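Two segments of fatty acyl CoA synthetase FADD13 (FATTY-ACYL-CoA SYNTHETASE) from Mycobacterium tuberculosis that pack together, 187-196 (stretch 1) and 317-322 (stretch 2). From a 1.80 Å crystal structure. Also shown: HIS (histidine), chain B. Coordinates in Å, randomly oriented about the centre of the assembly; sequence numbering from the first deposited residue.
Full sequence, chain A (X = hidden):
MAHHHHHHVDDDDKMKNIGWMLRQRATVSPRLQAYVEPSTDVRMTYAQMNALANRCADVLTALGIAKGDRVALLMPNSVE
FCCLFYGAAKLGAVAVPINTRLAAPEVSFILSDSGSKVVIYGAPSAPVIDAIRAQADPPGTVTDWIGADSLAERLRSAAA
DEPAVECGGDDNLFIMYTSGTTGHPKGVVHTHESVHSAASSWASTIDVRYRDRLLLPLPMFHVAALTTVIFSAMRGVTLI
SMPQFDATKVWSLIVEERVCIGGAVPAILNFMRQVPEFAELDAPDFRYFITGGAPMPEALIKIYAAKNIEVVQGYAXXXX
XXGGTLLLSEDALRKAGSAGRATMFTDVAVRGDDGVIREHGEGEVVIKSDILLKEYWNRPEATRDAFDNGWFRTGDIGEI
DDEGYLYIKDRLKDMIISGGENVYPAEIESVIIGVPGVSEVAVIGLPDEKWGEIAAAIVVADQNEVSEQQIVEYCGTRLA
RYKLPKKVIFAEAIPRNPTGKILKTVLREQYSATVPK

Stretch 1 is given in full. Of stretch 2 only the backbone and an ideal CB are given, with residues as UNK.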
ATOM      1  N   GLY A 187      -6.669  -8.708   9.465  1.00 15.50           N
ATOM      2  CA  GLY A 187      -6.929  -8.997   8.076  1.00 14.87           C
ATOM      3  C   GLY A 187      -7.981  -8.121   7.525  1.00 14.66           C
ATOM      4  O   GLY A 187      -9.122  -8.108   8.011  1.00 15.19           O
ATOM      5  N   VAL A 188      -7.615  -7.378   6.500  1.00 12.07           N
ATOM      6  CA  VAL A 188      -8.532  -6.447   5.851  1.00 12.83           C
ATOM      7  C   VAL A 188      -9.278  -7.169   4.698  1.00 12.36           C
ATOM      8  O   VAL A 188      -8.627  -7.642   3.755  1.00 12.97           O
ATOM      9  CB  VAL A 188      -7.759  -5.256   5.303  1.00 12.77           C
ATOM     10  CG1 VAL A 188      -8.702  -4.309   4.520  1.00 13.29           C
ATOM     11  CG2 VAL A 188      -7.049  -4.515   6.444  1.00 14.30           C
ATOM     12  N   VAL A 189     -10.608  -7.319   4.801  1.00 11.26           N
ATOM     13  CA  VAL A 189     -11.400  -8.076   3.832  1.00 11.46           C
ATOM     14  C   VAL A 189     -11.905  -7.146   2.742  1.00 11.46           C
ATOM     15  O   VAL A 189     -12.634  -6.209   3.037  1.00 11.79           O
ATOM     16  CB  VAL A 189     -12.621  -8.812   4.479  1.00 12.67           C
ATOM     17  CG1 VAL A 189     -13.399  -9.624   3.395  1.00 14.73           C
ATOM     18  CG2 VAL A 189     -12.118  -9.689   5.672  1.00 13.07           C
ATOM     19  N   HIS A 190     -11.489  -7.385   1.507  1.00 10.26           N
ATOM     20  CA  HIS A 190     -12.066  -6.698   0.342  1.00 11.34           C
ATOM     21  C   HIS A 190     -12.933  -7.640  -0.494  1.00 12.39           C
ATOM     22  O   HIS A 190     -12.781  -8.839  -0.459  1.00 12.35           O
ATOM     23  CB  HIS A 190     -10.983  -6.006  -0.500  1.00 10.14           C
ATOM     24  CG  HIS A 190     -10.490  -4.729   0.113  1.00 12.60           C
ATOM     25  ND1 HIS A 190     -11.241  -3.569   0.107  1.00 15.38           N
ATOM     26  CD2 HIS A 190      -9.387  -4.459   0.861  1.00 12.64           C
ATOM     27  CE1 HIS A 190     -10.613  -2.645   0.805  1.00 14.84           C
ATOM     28  NE2 HIS A 190      -9.480  -3.152   1.264  1.00 13.97           N
ATOM     29  N   THR A 191     -13.818  -7.044  -1.267  1.00 13.35           N
ATOM     30  CA  THR A 191     -14.815  -7.743  -2.038  1.00 12.71           C
ATOM     31  C   THR A 191     -14.633  -7.391  -3.530  1.00 11.56           C
ATOM     32  O   THR A 191     -13.742  -6.583  -3.923  1.00 12.57           O
ATOM     33  CB  THR A 191     -16.212  -7.304  -1.614  1.00 13.90           C
ATOM     34  OG1 THR A 191     -16.327  -5.878  -1.850  1.00 15.33           O
ATOM     35  CG2 THR A 191     -16.500  -7.717  -0.116  1.00 14.23           C
ATOM     36  N   HIS A 192     -15.393  -8.088  -4.380  1.00 10.95           N
ATOM     37  CA  HIS A 192     -15.362  -7.807  -5.802  1.00 11.92           C
ATOM     38  C   HIS A 192     -15.794  -6.325  -5.966  1.00 12.76           C
ATOM     39  O   HIS A 192     -15.232  -5.588  -6.763  1.00 13.69           O
ATOM     40  CB  HIS A 192     -16.280  -8.716  -6.615  1.00 11.00           C
ATOM     41  CG  HIS A 192     -15.835 -10.148  -6.659  1.00 14.05           C
ATOM     42  ND1 HIS A 192     -15.224 -10.721  -7.758  1.00 11.77           N
ATOM     43  CD2 HIS A 192     -15.769 -11.073  -5.673  1.00 14.52           C
ATOM     44  CE1 HIS A 192     -14.880 -11.966  -7.468  1.00 15.78           C
ATOM     45  NE2 HIS A 192     -15.240 -12.224  -6.222  1.00 12.06           N
ATOM     46  N   GLU A 193     -16.784  -5.899  -5.209  1.00 13.17           N
ATOM     47  CA  GLU A 193     -17.277  -4.531  -5.284  1.00 15.54           C
ATOM     48  C   GLU A 193     -16.234  -3.516  -4.873  1.00 15.16           C
ATOM     49  O   GLU A 193     -16.097  -2.506  -5.541  1.00 13.77           O
ATOM     50  CB  GLU A 193     -18.533  -4.341  -4.420  1.00 17.42           C
ATOM     51  CG  GLU A 193     -18.950  -2.881  -4.194  1.00 22.92           C
ATOM     52  CD  GLU A 193     -20.250  -2.771  -3.367  1.00 31.02           C
ATOM     53  OE1 GLU A 193     -20.188  -2.965  -2.138  1.00 36.24           O
ATOM     54  OE2 GLU A 193     -21.338  -2.547  -3.934  1.00 35.04           O
ATOM     55  N   SER A 194     -15.533  -3.747  -3.753  1.00 14.10           N
ATOM     56  CA  SER A 194     -14.543  -2.748  -3.305  1.00 13.12           C
ATOM     57  C   SER A 194     -13.356  -2.626  -4.230  1.00 13.30           C
ATOM     58  O   SER A 194     -12.856  -1.565  -4.496  1.00 11.25           O
ATOM     59  CB  SER A 194     -14.222  -2.936  -1.786  1.00 14.05           C
ATOM     60  OG  SER A 194     -13.543  -4.170  -1.506  1.00 14.86           O
ATOM     61  N   VAL A 195     -12.917  -3.754  -4.761  1.00 13.30           N
ATOM     62  CA  VAL A 195     -11.822  -3.829  -5.663  1.00 14.70           C
ATOM     63  C   VAL A 195     -12.194  -3.130  -6.977  1.00 13.48           C
ATOM     64  O   VAL A 195     -11.421  -2.340  -7.544  1.00 14.41           O
ATOM     65  CB  VAL A 195     -11.497  -5.371  -5.883  1.00 15.04           C
ATOM     66  CG1 VAL A 195     -10.709  -5.646  -7.082  1.00 16.95           C
ATOM     67  CG2 VAL A 195     -10.820  -5.923  -4.626  1.00 19.99           C
ATOM     68  N   HIS A 196     -13.376  -3.444  -7.471  1.00 13.97           N
ATOM     69  CA  HIS A 196     -13.872  -2.793  -8.677  1.00 14.22           C
ATOM     70  C   HIS A 196     -13.967  -1.272  -8.465  1.00 13.54           C
ATOM     71  O   HIS A 196     -13.598  -0.494  -9.341  1.00 14.52           O
ATOM     72  CB  HIS A 196     -15.222  -3.349  -9.056  1.00 14.31           C
ATOM     73  CG  HIS A 196     -15.935  -2.540 -10.095  1.00 21.39           C
ATOM     74  ND1 HIS A 196     -16.944  -1.647  -9.782  1.00 24.90           N
ATOM     75  CD2 HIS A 196     -15.745  -2.456 -11.432  1.00 23.19           C
ATOM     76  CE1 HIS A 196     -17.361  -1.067 -10.899  1.00 29.04           C
ATOM     77  NE2 HIS A 196     -16.662  -1.554 -11.916  1.00 25.80           N
ATOM     78  N   UNK A 317      -4.753   3.432   2.030  1.00 17.00           N
ATOM     79  CA  UNK A 317      -4.483   2.516   3.123  1.00 17.18           C
ATOM     80  C   UNK A 317      -4.838   1.176   2.573  1.00 14.02           C
ATOM     81  O   UNK A 317      -5.620   1.094   1.643  1.00 12.77           O
ATOM     82  CB  UNK A 317      -5.259   2.849   4.399  1.00 17.18           C
ATOM     83  N   UNK A 318      -4.401   0.118   3.212  1.00 13.80           N
ATOM     84  CA  UNK A 318      -4.985  -1.196   2.953  1.00 14.00           C
ATOM     85  C   UNK A 318      -6.516  -1.241   3.025  1.00 13.12           C
ATOM     86  O   UNK A 318      -7.152  -1.796   2.133  1.00 12.05           O
ATOM     87  CB  UNK A 318      -4.411  -2.202   3.952  1.00 14.00           C
ATOM     88  N   UNK A 319      -7.083  -0.597   4.039  1.00 12.41           N
ATOM     89  CA  UNK A 319      -8.528  -0.535   4.269  1.00 13.73           C
ATOM     90  C   UNK A 319      -9.293   0.172   3.153  1.00 13.86           C
ATOM     91  O   UNK A 319     -10.491  -0.008   3.024  1.00 14.14           O
ATOM     92  CB  UNK A 319      -8.805   0.174   5.596  1.00 13.73           C
ATOM     93  N   UNK A 320      -8.610   1.023   2.395  1.00 12.73           N
ATOM     94  CA  UNK A 320      -9.236   1.729   1.255  1.00 13.70           C
ATOM     95  C   UNK A 320      -8.883   1.154  -0.102  1.00 14.47           C
ATOM     96  O   UNK A 320      -9.125   1.762  -1.141  1.00 14.23           O
ATOM     97  CB  UNK A 320      -8.833   3.205   1.277  1.00 13.70           C
ATOM     98  N   UNK A 321      -8.341  -0.059  -0.092  1.00 15.53           N
ATOM     99  CA  UNK A 321      -7.973  -0.800  -1.300  1.00 15.46           C
ATOM    100  C   UNK A 321      -7.055  -0.046  -2.202  1.00 16.49           C
ATOM    101  O   UNK A 321      -7.170  -0.153  -3.434  1.00 15.73           O
ATOM    102  CB  UNK A 321      -9.227  -1.190  -2.085  1.00 15.46           C
ATOM    103  N   UNK A 322      -6.225   0.783  -1.598  1.00 16.28           N
ATOM    104  CA  UNK A 322      -5.318   1.603  -2.372  1.00 16.97           C
ATOM    105  C   UNK A 322      -5.909   2.849  -2.997  1.00 17.54           C
ATOM    106  O   UNK A 322      -5.246   3.486  -3.800  1.00 20.27           O
ATOM    107  CB  UNK A 322      -4.709   0.745  -3.483  1.00 16.97           C
TER
HETATM  108  N   HIS B 504     -21.057  -2.188  -9.520  1.00 43.40           N
HETATM  109  CA  HIS B 504     -20.425  -3.529  -9.551  1.00 41.21           C
HETATM  110  C   HIS B 504     -19.662  -3.779  -8.269  1.00 42.49           C
HETATM  111  O   HIS B 504     -19.876  -4.714  -7.493  1.00 42.23           O
HETATM  112  CB  HIS B 504     -19.510  -3.616 -10.791  1.00 41.03           C
HETATM  113  CG  HIS B 504     -18.473  -4.688 -10.738  1.00 34.26           C
HETATM  114  ND1 HIS B 504     -17.901  -5.202 -11.891  1.00 29.97           N
HETATM  115  CD2 HIS B 504     -17.890  -5.347  -9.695  1.00 28.87           C
HETATM  116  CE1 HIS B 504     -17.007  -6.123 -11.554  1.00 26.81           C
HETATM  117  NE2 HIS B 504     -16.974  -6.221 -10.232  1.00 25.01           N
HETATM  118  OXT HIS B 504     -18.761  -3.003  -7.967  1.00 44.43           O

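Stretch 1 runs as a strand into a helix, and its offer to the second segment is compact: the branches of Val188, the ring of His190 and the first turn of the helix around Ser194 and Val195.

Position 317 lies beyond that offer. Its ideal CB has nothing of stretch 1 within 5.5 Å, so the contact leaves the choice open. The residue is Leu317, and its role here is carried by the backbone: its O accepts from the N atoms of positions 320 and 322, the latter bond weak.

At position 318 CA-to-CB points sideways, and the ideal CB sits 4.3 Å from Val188 CG2. A small or branched side chain with a methyl to lay against the valine would suit, as Val, Thr or Ala might. The backbone carbonyl O of 318 also accepts a hydrogen bond from His190 NE2 at 2.8 Å, but this puts no constraint on the side chain. Thr318 is found; its CG2 meets Val188 CG2 at 3.8 Å. On the other side of that ring, His190 ND1 and Ser194 OG are hydrogen bonded at 2.9 Å.

Position 319 directs its CB away, though the ideal CB is still 4.6 Å from Val188 CG1. A longer chain could brush the valine with its aliphatic part and carry a polar end elsewhere; stretch 1 presents no charge here to select one. Glu319 does this, with CG 4.0 Å from Val188 CG2 and its carboxylate bonded elsewhere in the structure.

Position 320 also points away, and its ideal CB finds no neighbour in stretch 1. A small polar residue could serve the local turn. Ser320 does so, its OG accepting from Leu317 N at 3.0 Å.

Position 321 is the most demanding. CA-to-CB points toward stretch 1, and the ideal CB is 3.5 Å from His190 CE1 and 4.4 Å from Ser194 O. Phi/psi of 55/31 would be easiest for Gly, Asn or Asp, but the ring face and the nearby Val195 favour something compact and apolar, such as Ala or Cys. Cys321 accepts the left-handed backbone. Its SG stands over the His190 ring, 3.9 Å from the centroid and 12° off the normal, and also reaches Val195 CG2 at 4.0 Å, joining strand and helix.

Position 322 has a phi of 80°, which by itself favours glycine, and an ideal CB would find nothing of stretch 1 within 5.5 Å. Asn or Asp could also adopt this backbone; the residue is Gly322.

Stretch 2 (317-322) LTESCG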
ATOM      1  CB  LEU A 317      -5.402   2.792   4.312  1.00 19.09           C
ATOM      2  CG  LEU A 317      -5.339   4.115   5.042  1.00 24.30           C
ATOM      3  CD1 LEU A 317      -6.103   3.933   6.379  1.00 26.88           C
ATOM      4  CD2 LEU A 317      -3.878   4.474   5.304  1.00 28.35           C
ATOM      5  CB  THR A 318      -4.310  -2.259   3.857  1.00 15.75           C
ATOM      6  OG1 THR A 318      -2.890  -2.164   3.636  1.00 18.69           O
ATOM      7  CG2 THR A 318      -4.770  -3.661   3.506  1.00 14.97           C
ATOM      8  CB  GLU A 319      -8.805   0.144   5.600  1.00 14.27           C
ATOM      9  CG  GLU A 319      -8.431  -0.733   6.799  1.00 15.49           C
ATOM     10  CD  GLU A 319      -7.029  -0.441   7.366  1.00 18.96           C
ATOM     11  OE1 GLU A 319      -6.081  -0.069   6.584  1.00 17.87           O
ATOM     12  OE2 GLU A 319      -6.856  -0.692   8.597  1.00 19.78           O
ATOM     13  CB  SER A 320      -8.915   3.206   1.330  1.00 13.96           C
ATOM     14  OG  SER A 320      -7.587   3.415   0.974  1.00 14.55           O
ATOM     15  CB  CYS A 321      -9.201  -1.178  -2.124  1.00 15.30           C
ATOM     16  SG  CYS A 321      -9.068  -2.713  -2.995  1.00 17.67           S
TER
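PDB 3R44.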